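Local atomic coordinates of beta-galactosidase/beta-glucuronidase (PDB entry 6MVF), a protein that binds flavin mononucleotide and, as a beta-glucuronidase of glycoside hydrolase family 2, probably cleaves beta-linked glucuronides. Residues Phe352-Val363 with Ser390-Leu401. Numbering follows the deposited sequence.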
loop_
_atom_site.group_PDB
_atom_site.type_symbol
_atom_site.label_atom_id
_atom_site.label_comp_id
_atom_site.label_asym_id
_atom_site.label_seq_id
_atom_site.Cartn_x
_atom_site.Cartn_y
_atom_site.Cartn_z
ATOM N N PHE A 352 -8.072 -22.244 -13.643
ATOM C CA PHE A 352 -9.248 -22.705 -14.369
ATOM C C PHE A 352 -8.797 -23.255 -15.710
ATOM O O PHE A 352 -7.922 -22.669 -16.357
ATOM C CB PHE A 352 -10.273 -21.594 -14.671
ATOM C CG PHE A 352 -10.830 -20.924 -13.473
ATOM C CD1 PHE A 352 -11.812 -21.537 -12.711
ATOM C CD2 PHE A 352 -10.430 -19.645 -13.138
ATOM C CE1 PHE A 352 -12.362 -20.898 -11.598
ATOM C CE2 PHE A 352 -10.978 -18.996 -12.034
ATOM C CZ PHE A 352 -11.944 -19.624 -11.259
ATOM N N ALA A 353 -9.435 -24.341 -16.147
ATOM C CA ALA A 353 -9.290 -24.824 -17.517
ATOM C C ALA A 353 -10.080 -23.909 -18.452
ATOM O O ALA A 353 -11.300 -23.804 -18.317
ATOM C CB ALA A 353 -9.789 -26.272 -17.605
ATOM N N VAL A 354 -9.406 -23.240 -19.392
ATOM C CA VAL A 354 -10.028 -22.200 -20.215
ATOM C C VAL A 354 -10.241 -22.693 -21.644
ATOM O O VAL A 354 -9.329 -23.255 -22.266
ATOM C CB VAL A 354 -9.196 -20.910 -20.232
ATOM C CG1 VAL A 354 -9.744 -19.941 -21.292
ATOM C CG2 VAL A 354 -9.187 -20.270 -18.857
ATOM N N TRP A 355 -11.448 -22.460 -22.162
ATOM C CA TRP A 355 -11.793 -22.600 -23.573
ATOM C C TRP A 355 -11.808 -21.186 -24.173
ATOM O O TRP A 355 -12.640 -20.351 -23.799
ATOM C CB TRP A 355 -13.130 -23.348 -23.697
ATOM C CG TRP A 355 -13.995 -23.219 -24.986
ATOM C CD1 TRP A 355 -14.024 -22.185 -25.897
ATOM C CD2 TRP A 355 -14.973 -24.168 -25.449
ATOM N NE1 TRP A 355 -14.940 -22.439 -26.884
ATOM C CE2 TRP A 355 -15.541 -23.643 -26.639
ATOM C CE3 TRP A 355 -15.432 -25.409 -24.971
ATOM C CZ2 TRP A 355 -16.534 -24.319 -27.365
ATOM C CZ3 TRP A 355 -16.425 -26.079 -25.691
ATOM C CH2 TRP A 355 -16.956 -25.531 -26.880
ATOM N N ALA A 356 -10.864 -20.906 -25.074
ATOM C CA ALA A 356 -10.790 -19.623 -25.763
ATOM C C ALA A 356 -11.247 -19.779 -27.211
ATOM O O ALA A 356 -10.969 -20.803 -27.846
ATOM C CB ALA A 356 -9.371 -19.048 -25.719
ATOM N N GLU A 357 -11.939 -18.760 -27.738
ATOM C CA GLU A 357 -12.507 -18.861 -29.078
ATOM C C GLU A 357 -12.510 -17.506 -29.785
ATOM O O GLU A 357 -12.311 -16.449 -29.177
ATOM C CB GLU A 357 -13.924 -19.442 -29.033
ATOM C CG GLU A 357 -14.952 -18.524 -28.457
ATOM C CD GLU A 357 -16.355 -19.138 -28.447
ATOM O OE1 GLU A 357 -16.473 -20.381 -28.445
ATOM O OE2 GLU A 357 -17.350 -18.380 -28.451
ATOM N N ILE A 358 -12.736 -17.565 -31.099
ATOM C CA ILE A 358 -12.873 -16.395 -31.965
ATOM C C ILE A 358 -14.362 -16.161 -32.198
ATOM O O ILE A 358 -15.154 -17.096 -32.026
ATOM C CB ILE A 358 -12.129 -16.592 -33.295
ATOM C CG1 ILE A 358 -12.657 -17.846 -34.005
ATOM C CG2 ILE A 358 -10.625 -16.658 -33.077
ATOM C CD1 ILE A 358 -11.939 -18.177 -35.263
ATOM N N PRO A 359 -14.794 -14.936 -32.585
ATOM C CA PRO A 359 -16.233 -14.682 -32.804
ATOM C C PRO A 359 -16.742 -15.100 -34.179
ATOM O O PRO A 359 -17.493 -14.363 -34.814
ATOM C CB PRO A 359 -16.350 -13.164 -32.614
ATOM C CG PRO A 359 -15.020 -12.657 -33.047
ATOM C CD PRO A 359 -13.998 -13.705 -32.680
ATOM N N PHE A 360 -16.337 -16.275 -34.650
ATOM C CA PHE A 360 -16.894 -16.901 -35.853
ATOM C C PHE A 360 -18.252 -17.503 -35.479
ATOM O O PHE A 360 -18.382 -18.684 -35.142
ATOM C CB PHE A 360 -15.905 -17.940 -36.368
ATOM C CG PHE A 360 -16.240 -18.504 -37.710
ATOM C CD1 PHE A 360 -17.141 -17.857 -38.549
ATOM C CD2 PHE A 360 -15.658 -19.710 -38.127
ATOM C CE1 PHE A 360 -17.445 -18.394 -39.791
ATOM C CE2 PHE A 360 -15.959 -20.259 -39.360
ATOM C CZ PHE A 360 -16.850 -19.606 -40.196
ATOM N N ILE A 361 -19.291 -16.668 -35.514
ATOM C CA ILE A 361 -20.531 -16.964 -34.808
ATOM C C ILE A 361 -21.745 -16.856 -35.731
ATOM O O ILE A 361 -21.864 -15.912 -36.523
ATOM C CB ILE A 361 -20.688 -16.037 -33.581
ATOM C CG1 ILE A 361 -21.926 -16.400 -32.757
ATOM C CG2 ILE A 361 -20.712 -14.584 -33.996
ATOM C CD1 ILE A 361 -21.761 -16.102 -31.267
ATOM N N SER A 362 -22.639 -17.848 -35.626
ATOM C CA SER A 362 -24.034 -17.803 -36.077
ATOM C C SER A 362 -24.237 -17.976 -37.576
ATOM O O SER A 362 -24.944 -18.896 -37.995
ATOM C CB SER A 362 -24.710 -16.500 -35.659
ATOM O OG SER A 362 -25.239 -16.593 -34.357
ATOM N N VAL A 363 -23.659 -17.080 -38.378
ATOM C CA VAL A 363 -24.002 -16.905 -39.788
ATOM C C VAL A 363 -22.713 -16.829 -40.585
ATOM O O VAL A 363 -21.962 -15.854 -40.466
ATOM C CB VAL A 363 -24.839 -15.641 -40.028
ATOM C CG1 VAL A 363 -24.962 -15.388 -41.524
ATOM C CG2 VAL A 363 -26.208 -15.743 -39.346
ATOM N N SER A 390 -3.550 -21.765 -18.584
ATOM C CA SER A 390 -4.959 -22.018 -18.313
ATOM C C SER A 390 -5.711 -22.389 -19.590
ATOM O O SER A 390 -6.739 -23.067 -19.525
ATOM C CB SER A 390 -5.606 -20.801 -17.631
ATOM O OG SER A 390 -5.692 -19.682 -18.518
ATOM N N ILE A 391 -5.231 -21.957 -20.749
ATOM C CA ILE A 391 -5.940 -22.231 -21.996
ATOM C C ILE A 391 -5.647 -23.665 -22.419
ATOM O O ILE A 391 -4.498 -24.019 -22.698
ATOM C CB ILE A 391 -5.554 -21.228 -23.099
ATOM C CG1 ILE A 391 -5.909 -19.805 -22.644
ATOM C CG2 ILE A 391 -6.246 -21.596 -24.422
ATOM C CD1 ILE A 391 -5.641 -18.708 -23.656
ATOM N N LEU A 392 -6.686 -24.498 -22.454
ATOM C CA LEU A 392 -6.537 -25.885 -22.889
ATOM C C LEU A 392 -7.203 -26.186 -24.230
ATOM O O LEU A 392 -6.749 -27.082 -24.944
ATOM C CB LEU A 392 -7.089 -26.842 -21.823
ATOM C CG LEU A 392 -6.638 -26.658 -20.370
ATOM C CD1 LEU A 392 -7.041 -27.880 -19.580
ATOM C CD2 LEU A 392 -5.142 -26.409 -20.260
ATOM N N PHE A 393 -8.225 -25.425 -24.614
ATOM C CA PHE A 393 -8.987 -25.670 -25.823
ATOM C C PHE A 393 -9.145 -24.385 -26.631
ATOM O O PHE A 393 -9.481 -23.331 -26.082
ATOM C CB PHE A 393 -10.353 -26.236 -25.454
ATOM C CG PHE A 393 -10.303 -27.281 -24.378
ATOM C CD1 PHE A 393 -10.169 -28.628 -24.703
ATOM C CD2 PHE A 393 -10.419 -26.926 -23.045
ATOM C CE1 PHE A 393 -10.133 -29.612 -23.709
ATOM C CE2 PHE A 393 -10.381 -27.883 -22.050
ATOM C CZ PHE A 393 -10.241 -29.242 -22.383
ATOM N N TRP A 394 -8.883 -24.474 -27.928
ATOM C CA TRP A 394 -9.206 -23.419 -28.879
ATOM C C TRP A 394 -10.527 -23.780 -29.547
ATOM O O TRP A 394 -10.666 -24.880 -30.087
ATOM C CB TRP A 394 -8.118 -23.258 -29.951
ATOM C CG TRP A 394 -6.701 -22.967 -29.494
ATOM C CD1 TRP A 394 -5.585 -23.735 -29.739
ATOM C CD2 TRP A 394 -6.241 -21.822 -28.759
ATOM N NE1 TRP A 394 -4.473 -23.148 -29.194
ATOM C CE2 TRP A 394 -4.838 -21.973 -28.585
ATOM C CE3 TRP A 394 -6.874 -20.691 -28.224
ATOM C CZ2 TRP A 394 -4.048 -21.028 -27.888
ATOM C CZ3 TRP A 394 -6.091 -19.743 -27.526
ATOM C CH2 TRP A 394 -4.687 -19.924 -27.368
ATOM N N GLY A 395 -11.485 -22.859 -29.521
ATOM C CA GLY A 395 -12.772 -23.052 -30.176
ATOM C C GLY A 395 -12.820 -22.317 -31.507
ATOM O O GLY A 395 -12.427 -21.155 -31.594
ATOM N N ILE A 396 -13.315 -23.000 -32.546
ATOM C CA ILE A 396 -13.231 -22.431 -33.889
ATOM C C ILE A 396 -14.539 -21.813 -34.395
ATOM O O ILE A 396 -14.493 -21.011 -35.341
ATOM C CB ILE A 396 -12.695 -23.461 -34.912
ATOM C CG1 ILE A 396 -13.643 -24.648 -35.071
ATOM C CG2 ILE A 396 -11.261 -23.932 -34.552
ATOM C CD1 ILE A 396 -13.310 -25.496 -36.280
ATOM N N SER A 397 -15.689 -22.139 -33.794
ATOM C CA SER A 397 -16.950 -21.472 -34.136
ATOM C C SER A 397 -18.000 -21.761 -33.072
ATOM O O SER A 397 -17.917 -22.750 -32.342
ATOM C CB SER A 397 -17.488 -21.894 -35.514
ATOM O OG SER A 397 -17.906 -23.249 -35.527
ATOM N N ASN A 398 -19.004 -20.890 -33.013
ATOM C CA ASN A 398 -20.177 -21.081 -32.159
ATOM C C ASN A 398 -21.429 -21.026 -33.023
ATOM O O ASN A 398 -21.689 -20.009 -33.674
ATOM C CB ASN A 398 -20.259 -20.017 -31.055
ATOM C CG ASN A 398 -21.505 -20.169 -30.194
ATOM O OD1 ASN A 398 -21.619 -21.129 -29.421
ATOM N ND2 ASN A 398 -22.445 -19.225 -30.317
ATOM N N GLU A 399 -22.188 -22.122 -33.045
ATOM C CA GLU A 399 -23.532 -22.133 -33.633
ATOM C C GLU A 399 -23.531 -21.647 -35.082
ATOM O O GLU A 399 -24.471 -20.986 -35.530
ATOM C CB GLU A 399 -24.499 -21.296 -32.790
ATOM C CG GLU A 399 -24.818 -21.891 -31.450
ATOM C CD GLU A 399 -25.903 -21.112 -30.724
ATOM O OE1 GLU A 399 -26.221 -19.988 -31.181
ATOM O OE2 GLU A 399 -26.439 -21.614 -29.700
ATOM N N ILE A 400 -22.475 -21.991 -35.826
ATOM C CA ILE A 400 -22.288 -21.455 -37.170
ATOM C C ILE A 400 -23.373 -21.919 -38.163
ATOM O O ILE A 400 -23.534 -21.311 -39.232
ATOM C CB ILE A 400 -20.862 -21.801 -37.669
ATOM C CG1 ILE A 400 -20.433 -20.820 -38.764
ATOM C CG2 ILE A 400 -20.772 -23.248 -38.153
ATOM C CD1 ILE A 400 -20.723 -19.349 -38.435
ATOM N N LEU A 401 -24.149 -22.952 -37.828
ATOM C CA LEU A 401 -25.205 -23.416 -38.730
ATOM C C LEU A 401 -26.509 -22.653 -38.591
ATOM O O LEU A 401 -27.473 -23.002 -39.276
ATOM C CB LEU A 401 -25.515 -24.897 -38.514
ATOM C CG LEU A 401 -24.432 -25.932 -38.779
ATOM C CD1 LEU A 401 -25.053 -27.309 -38.741
ATOM C CD2 LEU A 401 -23.740 -25.663 -40.082
HETATM O O HOH W 1 -24.915 -17.494 -31.790
#
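Val354 to Glu357 pair in parallel with Ile391 to Gly395, two neighbouring strands of the TIM barrel joined by a right-handed beta-alpha-beta crossover through helix 368-385. Backbone bonds fix the register: Val354 N reaches Ser390 O (2.7 Å), Ala356 N reaches Phe393 O and Gly395 N reaches Ala356 O. Leu392 is the extra residue of a beta bulge, since the pairing steps from Val354-Ile391 to Trp355-Phe393; Val354 O takes Leu392 N at 2.9 Å and, weakly, Phe393 N at 3.4 Å. Gly395 leaves room beside Trp355, whose NE1 lies 4.0 Å from Gly395 CA and donates to Glu357 OE1; Arg333 and His336 also bind that carboxylate. On the face turned to helix 341-350, Ala356 CB meets Trp394 CZ3 at 3.8 Å.

Beyond Glu357, Asn398 N to Phe360 O and Ser362 N to Asn398 O join the two segments again. Phe360 swings its ring toward Ile400 by setting CG opposite the backbone N (chi1 -171°); Ile400 CG1 sits over one face, 4.3 Å from the ring centroid. Replacing Phe360 by alanine would probably leave Ile400 without its CH-pi partner and open a gap beside Ser397. At the ring's edge, near its plane, Phe360 CD2 lies 3.3 Å from Ile396 O.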